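Local coordinates for protein monomethylamine methyltransferase mtmB1 (Methanosarcina barkeri, PDB 1NTH) that catalyses the transfer of the methyl group of monomethylamine to the corrinoid cofactor of its partner protein MtmC, a step of methanogenesis from methylamine, at residues Ser305-Glu310 with Ser410-Asn415; Ala351-Asp356 with Gly387-Ala392. All coordinates share one frame; numbering follows the deposited sequence.

Contact 1: residues Ser305-Glu310 with Ser410-Asn415; sequences STNTRE and SLYEKN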
loop_
_atom_site.group_PDB
_atom_site.type_symbol
_atom_site.label_atom_id
_atom_site.label_comp_id
_atom_site.label_asym_id
_atom_site.label_seq_id
_atom_site.Cartn_x
_atom_site.Cartn_y
_atom_site.Cartn_z
ATOM N N SER A 305 21.360 28.126 -27.138
ATOM C CA SER A 305 22.113 27.166 -26.334
ATOM C C SER A 305 22.344 27.686 -24.920
ATOM O O SER A 305 22.350 28.894 -24.679
ATOM C CB SER A 305 23.465 26.870 -26.985
ATOM O OG SER A 305 24.276 26.080 -26.128
ATOM N N THR A 306 22.547 26.761 -23.989
ATOM C CA THR A 306 22.782 27.105 -22.593
ATOM C C THR A 306 24.272 27.091 -22.245
ATOM O O THR A 306 24.648 27.398 -21.116
ATOM C CB THR A 306 22.082 26.103 -21.658
ATOM O OG1 THR A 306 22.487 24.777 -22.014
ATOM C CG2 THR A 306 20.569 26.224 -21.768
ATOM N N ASN A 307 25.121 26.739 -23.205
ATOM C CA ASN A 307 26.548 26.682 -22.926
ATOM C C ASN A 307 27.426 27.694 -23.658
ATOM O O ASN A 307 28.585 27.410 -23.965
ATOM C CB ASN A 307 27.080 25.266 -23.171
ATOM C CG ASN A 307 26.675 24.715 -24.517
ATOM O OD1 ASN A 307 25.784 23.868 -24.613
ATOM N ND2 ASN A 307 27.324 25.196 -25.574
ATOM N N THR A 308 26.881 28.870 -23.946
ATOM C CA THR A 308 27.687 29.899 -24.588
ATOM C C THR A 308 28.415 30.579 -23.435
ATOM O O THR A 308 28.043 30.405 -22.269
ATOM C CB THR A 308 26.827 30.947 -25.334
ATOM O OG1 THR A 308 26.057 31.699 -24.391
ATOM C CG2 THR A 308 25.900 30.266 -26.332
ATOM N N ARG A 309 29.455 31.340 -23.745
ATOM C CA ARG A 309 30.212 32.023 -22.707
ATOM C C ARG A 309 29.301 32.855 -21.806
ATOM O O ARG A 309 29.426 32.817 -20.581
ATOM C CB ARG A 309 31.282 32.914 -23.345
ATOM C CG ARG A 309 32.175 33.652 -22.355
ATOM C CD ARG A 309 33.289 34.390 -23.099
ATOM N NE ARG A 309 34.200 33.465 -23.769
ATOM C CZ ARG A 309 35.274 32.923 -23.201
ATOM N NH1 ARG A 309 35.584 33.215 -21.944
ATOM N NH2 ARG A 309 36.035 32.077 -23.886
ATOM N N GLU A 310 28.375 33.593 -22.410
ATOM C CA GLU A 310 27.470 34.439 -21.645
ATOM C C GLU A 310 26.505 33.677 -20.741
ATOM O O GLU A 310 26.345 34.029 -19.573
ATOM C CB GLU A 310 26.673 35.352 -22.580
ATOM C CG GLU A 310 27.545 36.299 -23.395
ATOM C CD GLU A 310 27.914 35.752 -24.763
ATOM O OE1 GLU A 310 27.812 34.524 -24.981
ATOM O OE2 GLU A 310 28.319 36.560 -25.626
ATOM N N SER A 410 36.517 28.472 -25.595
ATOM C CA SER A 410 37.204 29.008 -26.768
ATOM C C SER A 410 37.345 27.959 -27.866
ATOM O O SER A 410 37.512 28.294 -29.040
ATOM C CB SER A 410 38.592 29.529 -26.383
ATOM O OG SER A 410 38.497 30.699 -25.590
ATOM N N LEU A 411 37.272 26.686 -27.488
ATOM C CA LEU A 411 37.403 25.605 -28.455
ATOM C C LEU A 411 36.185 25.426 -29.359
ATOM O O LEU A 411 36.282 24.774 -30.398
ATOM C CB LEU A 411 37.694 24.279 -27.743
ATOM C CG LEU A 411 39.030 24.130 -27.010
ATOM C CD1 LEU A 411 39.114 22.743 -26.390
ATOM C CD2 LEU A 411 40.179 24.346 -27.981
ATOM N N TYR A 412 35.045 26.000 -28.983
ATOM C CA TYR A 412 33.848 25.841 -29.803
ATOM C C TYR A 412 33.006 27.094 -30.037
ATOM O O TYR A 412 32.149 27.100 -30.920
ATOM C CB TYR A 412 32.949 24.738 -29.209
ATOM C CG TYR A 412 32.379 25.040 -27.828
ATOM C CD1 TYR A 412 31.432 26.049 -27.644
ATOM C CD2 TYR A 412 32.789 24.313 -26.709
ATOM C CE1 TYR A 412 30.905 26.328 -26.379
ATOM C CE2 TYR A 412 32.269 24.584 -25.439
ATOM C CZ TYR A 412 31.329 25.591 -25.282
ATOM O OH TYR A 412 30.814 25.862 -24.032
ATOM N N GLU A 413 33.245 28.153 -29.272
ATOM C CA GLU A 413 32.431 29.360 -29.404
ATOM C C GLU A 413 32.484 30.096 -30.740
ATOM O O GLU A 413 31.726 31.040 -30.960
ATOM C CB GLU A 413 32.735 30.332 -28.257
ATOM C CG GLU A 413 34.049 31.080 -28.351
ATOM C CD GLU A 413 34.305 31.919 -27.110
ATOM O OE1 GLU A 413 33.318 32.392 -26.500
ATOM O OE2 GLU A 413 35.484 32.118 -26.748
ATOM N N LYS A 414 33.356 29.664 -31.641
ATOM C CA LYS A 414 33.451 30.305 -32.948
ATOM C C LYS A 414 32.790 29.437 -34.012
ATOM O O LYS A 414 32.819 29.763 -35.200
ATOM C CB LYS A 414 34.923 30.551 -33.297
ATOM C CG LYS A 414 35.644 31.499 -32.356
ATOM C CD LYS A 414 35.084 32.907 -32.448
ATOM C CE LYS A 414 35.841 33.857 -31.537
ATOM N NZ LYS A 414 35.300 35.241 -31.615
ATOM N N ASN A 415 32.166 28.345 -33.575
ATOM C CA ASN A 415 31.526 27.411 -34.495
ATOM C C ASN A 415 30.029 27.204 -34.266
ATOM O O ASN A 415 29.468 26.212 -34.729
ATOM C CB ASN A 415 32.234 26.059 -34.407
ATOM C CG ASN A 415 33.730 26.172 -34.618
ATOM O OD1 ASN A 415 34.496 25.318 -34.169
ATOM N ND2 ASN A 415 34.154 27.222 -35.311
HETATM O O HOH W 1 30.473 31.789 -26.406
#
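The backbone carbonyl of N307 meets the Y412 hydroxyl where the 305-310 run, still irregular before it enters helix 309-325 with T308 at the N-cap, faces the type I turn Y412-N415 that follows helix 398-410. Y412 OH donates to N307 O over 2.7 Å; the acceptor lies at the ring edge, and the donor sits in the carbonyl plane. With chi1 at 64° the Y412 ring extends toward 305-310 and delivers its hydroxyl to that carbonyl. The N307 amide, turned nearly at right angles to the ring, comes within 3.8 Å of Y412 CE1 through ND2, whose hydrogen bond goes to E348 on helix 343-359. S305 OG accepts from N307 N over 3.1 Å, an ST turn just before the contact. In this TIM barrel, 305-310 ends the loop after strand 293-300 and begins helix 309-325. R309 binds E413 side-on: NE reaches OE1 at 3.1 Å in a nearly straight bond (167°), using the syn lone pair, while NH2 reaches OE2 at 2.9 Å from 35° outside the carboxylate plane. A bend at chi3 turns the guanidinium to this pairing, and NH1 forms a salt bridge with D406. Replacing R309 with a leucine would probably leave both carboxylates without their cationic mate and E413 freer to turn. A water bridges R309 N, at 2.9 Å, to E413 OE1.

Contact 2: residues Ala351-Asp356 with Gly387-Ala392; sequences AQSITD and GEVARA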
loop_
_atom_site.group_PDB
_atom_site.type_symbol
_atom_site.label_atom_id
_atom_site.label_comp_id
_atom_site.label_asym_id
_atom_site.label_seq_id
_atom_site.Cartn_x
_atom_site.Cartn_y
_atom_site.Cartn_z
ATOM N N ALA A 351 31.500 21.779 -20.796
ATOM C CA ALA A 351 31.716 23.128 -20.292
ATOM C C ALA A 351 30.618 23.483 -19.295
ATOM O O ALA A 351 30.888 24.089 -18.257
ATOM C CB ALA A 351 31.725 24.133 -21.444
ATOM N N GLN A 352 29.382 23.100 -19.598
ATOM C CA GLN A 352 28.291 23.415 -18.689
ATOM C C GLN A 352 28.359 22.582 -17.414
ATOM O O GLN A 352 28.035 23.072 -16.335
ATOM C CB GLN A 352 26.934 23.220 -19.365
ATOM C CG GLN A 352 25.809 23.827 -18.548
ATOM C CD GLN A 352 24.477 23.792 -19.252
ATOM O OE1 GLN A 352 24.410 23.800 -20.483
ATOM N NE2 GLN A 352 23.400 23.776 -18.473
ATOM N N SER A 353 28.778 21.326 -17.535
ATOM C CA SER A 353 28.891 20.467 -16.360
ATOM C C SER A 353 29.965 21.018 -15.421
ATOM O O SER A 353 29.813 20.992 -14.200
ATOM C CB SER A 353 29.237 19.036 -16.779
ATOM O OG SER A 353 29.346 18.191 -15.645
ATOM N N ILE A 354 31.052 21.528 -15.991
ATOM C CA ILE A 354 32.118 22.100 -15.177
ATOM C C ILE A 354 31.571 23.322 -14.437
ATOM O O ILE A 354 31.749 23.464 -13.228
ATOM C CB ILE A 354 33.321 22.531 -16.053
ATOM C CG1 ILE A 354 34.011 21.292 -16.626
ATOM C CG2 ILE A 354 34.290 23.383 -15.238
ATOM C CD1 ILE A 354 35.045 21.605 -17.705
ATOM N N THR A 355 30.888 24.191 -15.175
ATOM C CA THR A 355 30.314 25.403 -14.605
ATOM C C THR A 355 29.282 25.106 -13.519
ATOM O O THR A 355 29.339 25.676 -12.427
ATOM C CB THR A 355 29.641 26.254 -15.698
ATOM O OG1 THR A 355 30.597 26.549 -16.726
ATOM C CG2 THR A 355 29.102 27.555 -15.114
ATOM N N ASP A 356 28.341 24.217 -13.822
ATOM C CA ASP A 356 27.290 23.864 -12.870
ATOM C C ASP A 356 27.826 23.193 -11.609
ATOM O O ASP A 356 27.400 23.503 -10.497
ATOM C CB ASP A 356 26.258 22.944 -13.529
ATOM C CG ASP A 356 25.438 23.651 -14.592
ATOM O OD1 ASP A 356 25.347 24.899 -14.542
ATOM O OD2 ASP A 356 24.873 22.958 -15.465
ATOM N N GLY A 387 28.098 13.443 -16.480
ATOM C CA GLY A 387 28.396 12.883 -15.174
ATOM C C GLY A 387 29.876 12.729 -14.870
ATOM O O GLY A 387 30.319 13.046 -13.766
ATOM N N GLU A 388 30.651 12.238 -15.835
ATOM C CA GLU A 388 32.087 12.062 -15.618
ATOM C C GLU A 388 32.773 13.400 -15.380
ATOM O O GLU A 388 33.663 13.517 -14.536
ATOM C CB GLU A 388 32.738 11.367 -16.817
ATOM C CG GLU A 388 32.484 9.873 -16.878
ATOM C CD GLU A 388 33.665 9.113 -17.452
ATOM O OE1 GLU A 388 33.833 9.102 -18.691
ATOM O OE2 GLU A 388 34.436 8.538 -16.653
ATOM N N VAL A 389 32.352 14.409 -16.133
ATOM C CA VAL A 389 32.925 15.738 -16.000
ATOM C C VAL A 389 32.571 16.336 -14.641
ATOM O O VAL A 389 33.384 17.034 -14.033
ATOM C CB VAL A 389 32.440 16.660 -17.138
ATOM C CG1 VAL A 389 32.878 18.095 -16.878
ATOM C CG2 VAL A 389 33.013 16.173 -18.467
ATOM N N ALA A 390 31.363 16.055 -14.157
ATOM C CA ALA A 390 30.950 16.567 -12.854
ATOM C C ALA A 390 31.848 15.972 -11.771
ATOM O O ALA A 390 32.272 16.668 -10.849
ATOM C CB ALA A 390 29.486 16.215 -12.585
ATOM N N ARG A 391 32.136 14.678 -11.883
ATOM C CA ARG A 391 32.995 14.015 -10.910
ATOM C C ARG A 391 34.387 14.643 -10.932
ATOM O O ARG A 391 34.972 14.917 -9.884
ATOM C CB ARG A 391 33.116 12.521 -11.222
ATOM C CG ARG A 391 33.975 11.765 -10.218
ATOM C CD ARG A 391 34.213 10.319 -10.641
ATOM N NE ARG A 391 35.036 10.225 -11.841
ATOM C CZ ARG A 391 34.593 9.813 -13.025
ATOM N NH1 ARG A 391 33.326 9.454 -13.174
ATOM N NH2 ARG A 391 35.421 9.760 -14.060
ATOM N N ALA A 392 34.909 14.871 -12.133
ATOM C CA ALA A 392 36.234 15.459 -12.297
ATOM C C ALA A 392 36.323 16.890 -11.767
ATOM O O ALA A 392 37.352 17.300 -11.230
ATOM C CB ALA A 392 36.630 15.428 -13.770
#
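S353 and I354 pack against V389 and A390 in a buried helix-helix contact between helix 343-359 and helix 380-393, beside strand 363-366 of the TIM barrel. Along the chain that strand lies between the two helices. The axes of the two short segments approach to 8.4 Å and cross at -39°, with their N-to-C directions roughly aligned. Small residues meet where the backbones are nearest: the CA atoms of S353 and A390 are 5.6 Å apart.

S353 points its CB toward the opposing helix, and the hydroxyl, placed by a chi1 of 180°, lies against the backbone of A390. S353 OG is 3.6 Å from A390 CB and 3.7 Å from V389 CG1. The 3.3 Å approach of S353 OG to A390 N has too poor an angle for a hydrogen bond; the hydroxyl is instead bonded to the carbonyl oxygen of M386, one residue ahead of the 387-392 segment. V389 comes from the other helix with CG1 set anti to its backbone N (chi1 172°), which lets this one methyl touch both the S353 side chain and I354. The 3.4 Å separation of V389 CG1 from I354 CG1 is tighter than ordinary carbon packing. I354 also touches V401 and L405 of helix 398-410, while L364 of the barrel strand lies against both S353 and A390.

The hydroxyl therefore has two roles, contributing to close packing while its hydrogen bond to M386 supplies a polar tie between the helices, so this buried group is satisfied without any charged pair across the interface.

Contact 2 is fully buried between two barrel helices, whereas contact 1 is only partly buried, mixing the enclosed N307 and Y412 with the exposed S410. Their chemistry follows: close packing around one serine hydroxyl in 351-356/387-392, but charge pairing, a water bridge and a phenol-carbonyl bond in 305-310/410-415. They hold different pairs of elements, yet helix 343-359 adjoins both. T306 OG1 probably hydrogen-bonds to Q352 OE1 at 2.6 Å, and Y412 OH packs on A351 CB at 3.2 Å. With centres about 15 Å apart, they are also nested in sequence, contact 2 falling within the loop that contact 1 closes.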